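Local coordinates for protein CG4930 (Drosophila melanogaster, PDB 3ISM) that inhibits the nuclease EndoG by forming a complex with it, and probably has ribonuclease inhibitor activity, at residues R253-F261 / W295-K306. The protein carries 1 engineered substitution. Residues are numbered along the deposited sequence; the frame is centred on the assembly and turned at random.
Sequences REIIWKLLF and WIFNLRDEVLTK
Helix segments 253-261 and 295-305 run parallel, their axes 6° apart and 11.4 Å distant at closest approach, with Trp-257 level with Leu-299. Large side chains bridge that spacing. Trp-295, its CG anti to the backbone N (chi1 168°), reaches across so that Arg-253 CD sits over the face of its five-membered ring, 3.5 Å from the centroid in a CH-pi contact. The arginine chain turns at chi3 (-64°) and rises off the ring, NH1 hydrogen-bonding to Tyr-280 OH. Leu-299 CB lies over the other indole face, and this leucine is a knob among Ile-256, Trp-257, Leu-260 and Phe-261, CD2 against Ile-256 CG2 and CD1 meeting the Phe-261 edge in plane at CE2 (3.6 Å). That phenyl is sandwiched: Glu-302 CG sits over one face, 3.7 Å from the centroid, and Leu-260 CB over the opposite one. Trp-257 CZ2 touches Glu-302 CG, at 3.7 Å. An alanine in place of Trp-295 would probably leave the Arg-253 methylene chain without its partner and open a gap between the helices. Leu-276 and Phe-311 extend this apolar layer to helices 267-287 and 309-317, the packing of an all-helical bundle, probably in a domain resembling the Ku C-terminal domain.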
loop_
_atom_site.group_PDB
_atom_site.type_symbol
_atom_site.label_atom_id
_atom_site.label_comp_id
_atom_site.label_asym_id
_atom_site.label_seq_id
_atom_site.Cartn_x
_atom_site.Cartn_y
_atom_site.Cartn_z
ATOM N N ARG C 253 -33.463 24.854 14.706
ATOM C CA ARG C 253 -34.196 24.664 15.961
ATOM C C ARG C 253 -35.169 25.802 16.263
ATOM O O ARG C 253 -36.238 25.570 16.845
ATOM C CB ARG C 253 -33.230 24.507 17.138
ATOM C CG ARG C 253 -32.338 23.287 17.061
ATOM C CD ARG C 253 -31.701 22.980 18.402
ATOM N NE ARG C 253 -30.803 24.034 18.869
ATOM C CZ ARG C 253 -29.484 24.029 18.695
ATOM N NH1 ARG C 253 -28.892 23.027 18.056
ATOM N NH2 ARG C 253 -28.754 25.032 19.161
ATOM N N GLU C 254 -34.794 27.024 15.871
ATOM C CA GLU C 254 -35.579 28.219 16.208
ATOM C C GLU C 254 -36.818 28.442 15.324
ATOM O O GLU C 254 -37.836 28.955 15.799
ATOM C CB GLU C 254 -34.694 29.471 16.247
ATOM C CG GLU C 254 -33.866 29.617 17.534
ATOM C CD GLU C 254 -34.636 30.249 18.704
ATOM O OE1 GLU C 254 -35.881 30.379 18.635
ATOM O OE2 GLU C 254 -33.983 30.625 19.705
ATOM N N ILE C 255 -36.731 28.065 14.048
ATOM C CA ILE C 255 -37.895 28.153 13.159
ATOM C C ILE C 255 -38.919 27.039 13.461
ATOM O O ILE C 255 -40.131 27.277 13.395
ATOM C CB ILE C 255 -37.493 28.207 11.646
ATOM C CG1 ILE C 255 -38.731 28.260 10.740
ATOM C CG2 ILE C 255 -36.600 27.046 11.275
ATOM C CD1 ILE C 255 -38.424 28.283 9.246
ATOM N N ILE C 256 -38.422 25.842 13.802
ATOM C CA ILE C 256 -39.265 24.716 14.224
ATOM C C ILE C 256 -40.127 25.129 15.428
ATOM O O ILE C 256 -41.334 24.883 15.454
ATOM C CB ILE C 256 -38.411 23.455 14.571
ATOM C CG1 ILE C 256 -37.766 22.870 13.307
ATOM C CG2 ILE C 256 -39.258 22.381 15.265
ATOM C CD1 ILE C 256 -36.720 21.781 13.571
ATOM N N TRP C 257 -39.490 25.783 16.399
ATOM C CA TRP C 257 -40.162 26.311 17.581
ATOM C C TRP C 257 -41.171 27.417 17.234
ATOM O O TRP C 257 -42.166 27.583 17.933
ATOM C CB TRP C 257 -39.136 26.818 18.602
ATOM C CG TRP C 257 -39.627 26.791 20.026
ATOM C CD1 TRP C 257 -40.421 27.719 20.641
ATOM C CD2 TRP C 257 -39.348 25.788 21.015
ATOM N NE1 TRP C 257 -40.657 27.356 21.944
ATOM C CE2 TRP C 257 -40.010 26.176 22.202
ATOM C CE3 TRP C 257 -38.607 24.598 21.012
ATOM C CZ2 TRP C 257 -39.951 25.418 23.376
ATOM C CZ3 TRP C 257 -38.546 23.847 22.180
ATOM C CH2 TRP C 257 -39.218 24.260 23.345
ATOM N N LYS C 258 -40.911 28.167 16.163
ATOM C CA LYS C 258 -41.864 29.167 15.668
ATOM C C LYS C 258 -43.056 28.502 14.980
ATOM O O LYS C 258 -44.207 28.769 15.331
ATOM C CB LYS C 258 -41.191 30.162 14.712
ATOM C CG LYS C 258 -40.987 31.565 15.276
ATOM C CD LYS C 258 -39.606 31.760 15.881
ATOM C CE LYS C 258 -39.415 33.199 16.351
ATOM N NZ LYS C 258 -37.988 33.494 16.648
ATOM N N LEU C 259 -42.762 27.630 14.012
ATOM C CA LEU C 259 -43.775 26.901 13.237
ATOM C C LEU C 259 -44.821 26.209 14.112
ATOM O O LEU C 259 -46.008 26.168 13.773
ATOM C CB LEU C 259 -43.098 25.855 12.342
ATOM C CG LEU C 259 -42.431 26.320 11.043
ATOM C CD1 LEU C 259 -41.260 25.399 10.670
ATOM C CD2 LEU C 259 -43.444 26.412 9.905
ATOM N N LEU C 260 -44.360 25.678 15.240
ATOM C CA LEU C 260 -45.187 24.893 16.139
ATOM C C LEU C 260 -45.816 25.702 17.277
ATOM O O LEU C 260 -46.885 25.343 17.774
ATOM C CB LEU C 260 -44.358 23.745 16.725
ATOM C CG LEU C 260 -43.881 22.610 15.817
ATOM C CD1 LEU C 260 -42.967 21.706 16.607
ATOM C CD2 LEU C 260 -45.040 21.816 15.228
ATOM N N PHE C 261 -45.157 26.781 17.698
ATOM C CA PHE C 261 -45.559 27.477 18.924
ATOM C C PHE C 261 -45.808 28.991 18.819
ATOM O O PHE C 261 -45.879 29.674 19.846
ATOM C CB PHE C 261 -44.576 27.171 20.065
ATOM C CG PHE C 261 -44.308 25.705 20.258
ATOM C CD1 PHE C 261 -45.319 24.849 20.680
ATOM C CD2 PHE C 261 -43.045 25.179 20.014
ATOM C CE1 PHE C 261 -45.077 23.492 20.855
ATOM C CE2 PHE C 261 -42.791 23.823 20.187
ATOM C CZ PHE C 261 -43.811 22.976 20.607
ATOM N N TRP C 295 -31.892 18.892 23.350
ATOM C CA TRP C 295 -32.980 19.788 22.934
ATOM C C TRP C 295 -34.244 19.050 22.511
ATOM O O TRP C 295 -35.352 19.542 22.748
ATOM C CB TRP C 295 -32.495 20.707 21.805
ATOM C CG TRP C 295 -33.560 21.508 21.072
ATOM C CD1 TRP C 295 -34.039 22.742 21.410
ATOM C CD2 TRP C 295 -34.230 21.141 19.852
ATOM N NE1 TRP C 295 -34.969 23.162 20.488
ATOM C CE2 TRP C 295 -35.110 22.198 19.524
ATOM C CE3 TRP C 295 -34.175 20.021 19.011
ATOM C CZ2 TRP C 295 -35.930 22.168 18.391
ATOM C CZ3 TRP C 295 -34.991 19.993 17.883
ATOM C CH2 TRP C 295 -35.852 21.061 17.583
ATOM N N ILE C 296 -34.088 17.881 21.885
ATOM C CA ILE C 296 -35.258 17.144 21.377
ATOM C C ILE C 296 -36.241 16.768 22.506
ATOM O O ILE C 296 -37.458 16.717 22.293
ATOM C CB ILE C 296 -34.860 15.935 20.453
ATOM C CG1 ILE C 296 -36.006 15.545 19.517
ATOM C CG2 ILE C 296 -34.322 14.732 21.259
ATOM C CD1 ILE C 296 -36.389 16.599 18.519
ATOM N N PHE C 297 -35.699 16.565 23.707
ATOM C CA PHE C 297 -36.481 16.339 24.919
ATOM C C PHE C 297 -37.287 17.569 25.317
ATOM O O PHE C 297 -38.439 17.445 25.754
ATOM C CB PHE C 297 -35.568 15.947 26.079
ATOM C CG PHE C 297 -35.276 14.482 26.155
ATOM C CD1 PHE C 297 -36.126 13.626 26.848
ATOM C CD2 PHE C 297 -34.141 13.954 25.551
ATOM C CE1 PHE C 297 -35.856 12.268 26.930
ATOM C CE2 PHE C 297 -33.856 12.592 25.625
ATOM C CZ PHE C 297 -34.717 11.746 26.316
ATOM N N ASN C 298 -36.673 18.746 25.177
ATOM C CA ASN C 298 -37.358 20.021 25.421
ATOM C C ASN C 298 -38.511 20.246 24.442
ATOM O O ASN C 298 -39.591 20.688 24.841
ATOM C CB ASN C 298 -36.379 21.201 25.340
ATOM C CG ASN C 298 -35.266 21.124 26.377
ATOM O OD1 ASN C 298 -34.092 21.301 26.050
ATOM N ND2 ASN C 298 -35.631 20.871 27.632
ATOM N N LEU C 299 -38.274 19.938 23.165
ATOM C CA LEU C 299 -39.305 20.064 22.141
ATOM C C LEU C 299 -40.481 19.119 22.392
ATOM O O LEU C 299 -41.639 19.541 22.294
ATOM C CB LEU C 299 -38.737 19.861 20.739
ATOM C CG LEU C 299 -39.738 19.836 19.575
ATOM C CD1 LEU C 299 -40.470 21.156 19.442
ATOM C CD2 LEU C 299 -39.053 19.485 18.264
ATOM N N ARG C 300 -40.180 17.861 22.719
ATOM C CA ARG C 300 -41.211 16.869 23.056
ATOM C C ARG C 300 -42.110 17.330 24.205
ATOM O O ARG C 300 -43.336 17.237 24.114
ATOM C CB ARG C 300 -40.583 15.522 23.423
ATOM C CG ARG C 300 -41.576 14.533 24.063
ATOM C CD ARG C 300 -40.879 13.453 24.857
ATOM N NE ARG C 300 -40.361 13.970 26.115
ATOM C CZ ARG C 300 -39.810 13.226 27.067
ATOM N NH1 ARG C 300 -39.694 11.911 26.911
ATOM N NH2 ARG C 300 -39.371 13.804 28.182
ATOM N N ASP C 301 -41.484 17.824 25.274
ATOM C CA ASP C 301 -42.200 18.320 26.457
ATOM C C ASP C 301 -43.110 19.506 26.131
ATOM O O ASP C 301 -44.188 19.648 26.711
ATOM C CB ASP C 301 -41.213 18.705 27.569
ATOM C CG ASP C 301 -40.486 17.501 28.161
ATOM O OD1 ASP C 301 -40.732 16.355 27.709
ATOM O OD2 ASP C 301 -39.660 17.703 29.078
ATOM N N GLU C 302 -42.669 20.350 25.201
ATOM C CA GLU C 302 -43.475 21.475 24.736
ATOM C C GLU C 302 -44.590 21.037 23.773
ATOM O O GLU C 302 -45.671 21.629 23.760
ATOM C CB GLU C 302 -42.585 22.555 24.109
ATOM C CG GLU C 302 -43.225 23.951 24.051
ATOM C CD GLU C 302 -43.751 24.435 25.398
ATOM O OE1 GLU C 302 -43.059 24.247 26.423
ATOM O OE2 GLU C 302 -44.861 25.013 25.426
ATOM N N VAL C 303 -44.319 20.004 22.972
ATOM C CA VAL C 303 -45.332 19.398 22.100
ATOM C C VAL C 303 -46.478 18.826 22.952
ATOM O O VAL C 303 -47.661 19.009 22.636
ATOM C CB VAL C 303 -44.715 18.302 21.171
ATOM C CG1 VAL C 303 -45.779 17.351 20.639
ATOM C CG2 VAL C 303 -43.956 18.942 20.016
ATOM N N LEU C 304 -46.105 18.164 24.047
ATOM C CA LEU C 304 -47.058 17.562 24.977
ATOM C C LEU C 304 -47.756 18.566 25.910
ATOM O O LEU C 304 -48.878 18.317 26.359
ATOM C CB LEU C 304 -46.373 16.458 25.787
ATOM C CG LEU C 304 -45.815 15.279 24.974
ATOM C CD1 LEU C 304 -44.948 14.385 25.843
ATOM C CD2 LEU C 304 -46.908 14.466 24.276
ATOM N N THR C 305 -47.109 19.693 26.208
ATOM C CA THR C 305 -47.775 20.732 27.014
ATOM C C THR C 305 -48.818 21.485 26.171
ATOM O O THR C 305 -49.909 21.791 26.646
ATOM C CB THR C 305 -46.771 21.710 27.681
ATOM O OG1 THR C 305 -45.751 20.965 28.360
ATOM C CG2 THR C 305 -47.476 22.612 28.701
ATOM N N LYS C 306 -48.488 21.742 24.908
ATOM C CA LYS C 306 -49.399 22.414 23.976
ATOM C C LYS C 306 -50.445 21.470 23.375
ATOM O O LYS C 306 -51.292 21.904 22.584
ATOM C CB LYS C 306 -48.605 23.093 22.853
ATOM C CG LYS C 306 -47.799 24.305 23.300
ATOM C CD LYS C 306 -48.568 25.594 23.084
ATOM C CE LYS C 306 -47.909 26.753 23.807
ATOM N NZ LYS C 306 -48.266 26.772 25.259
#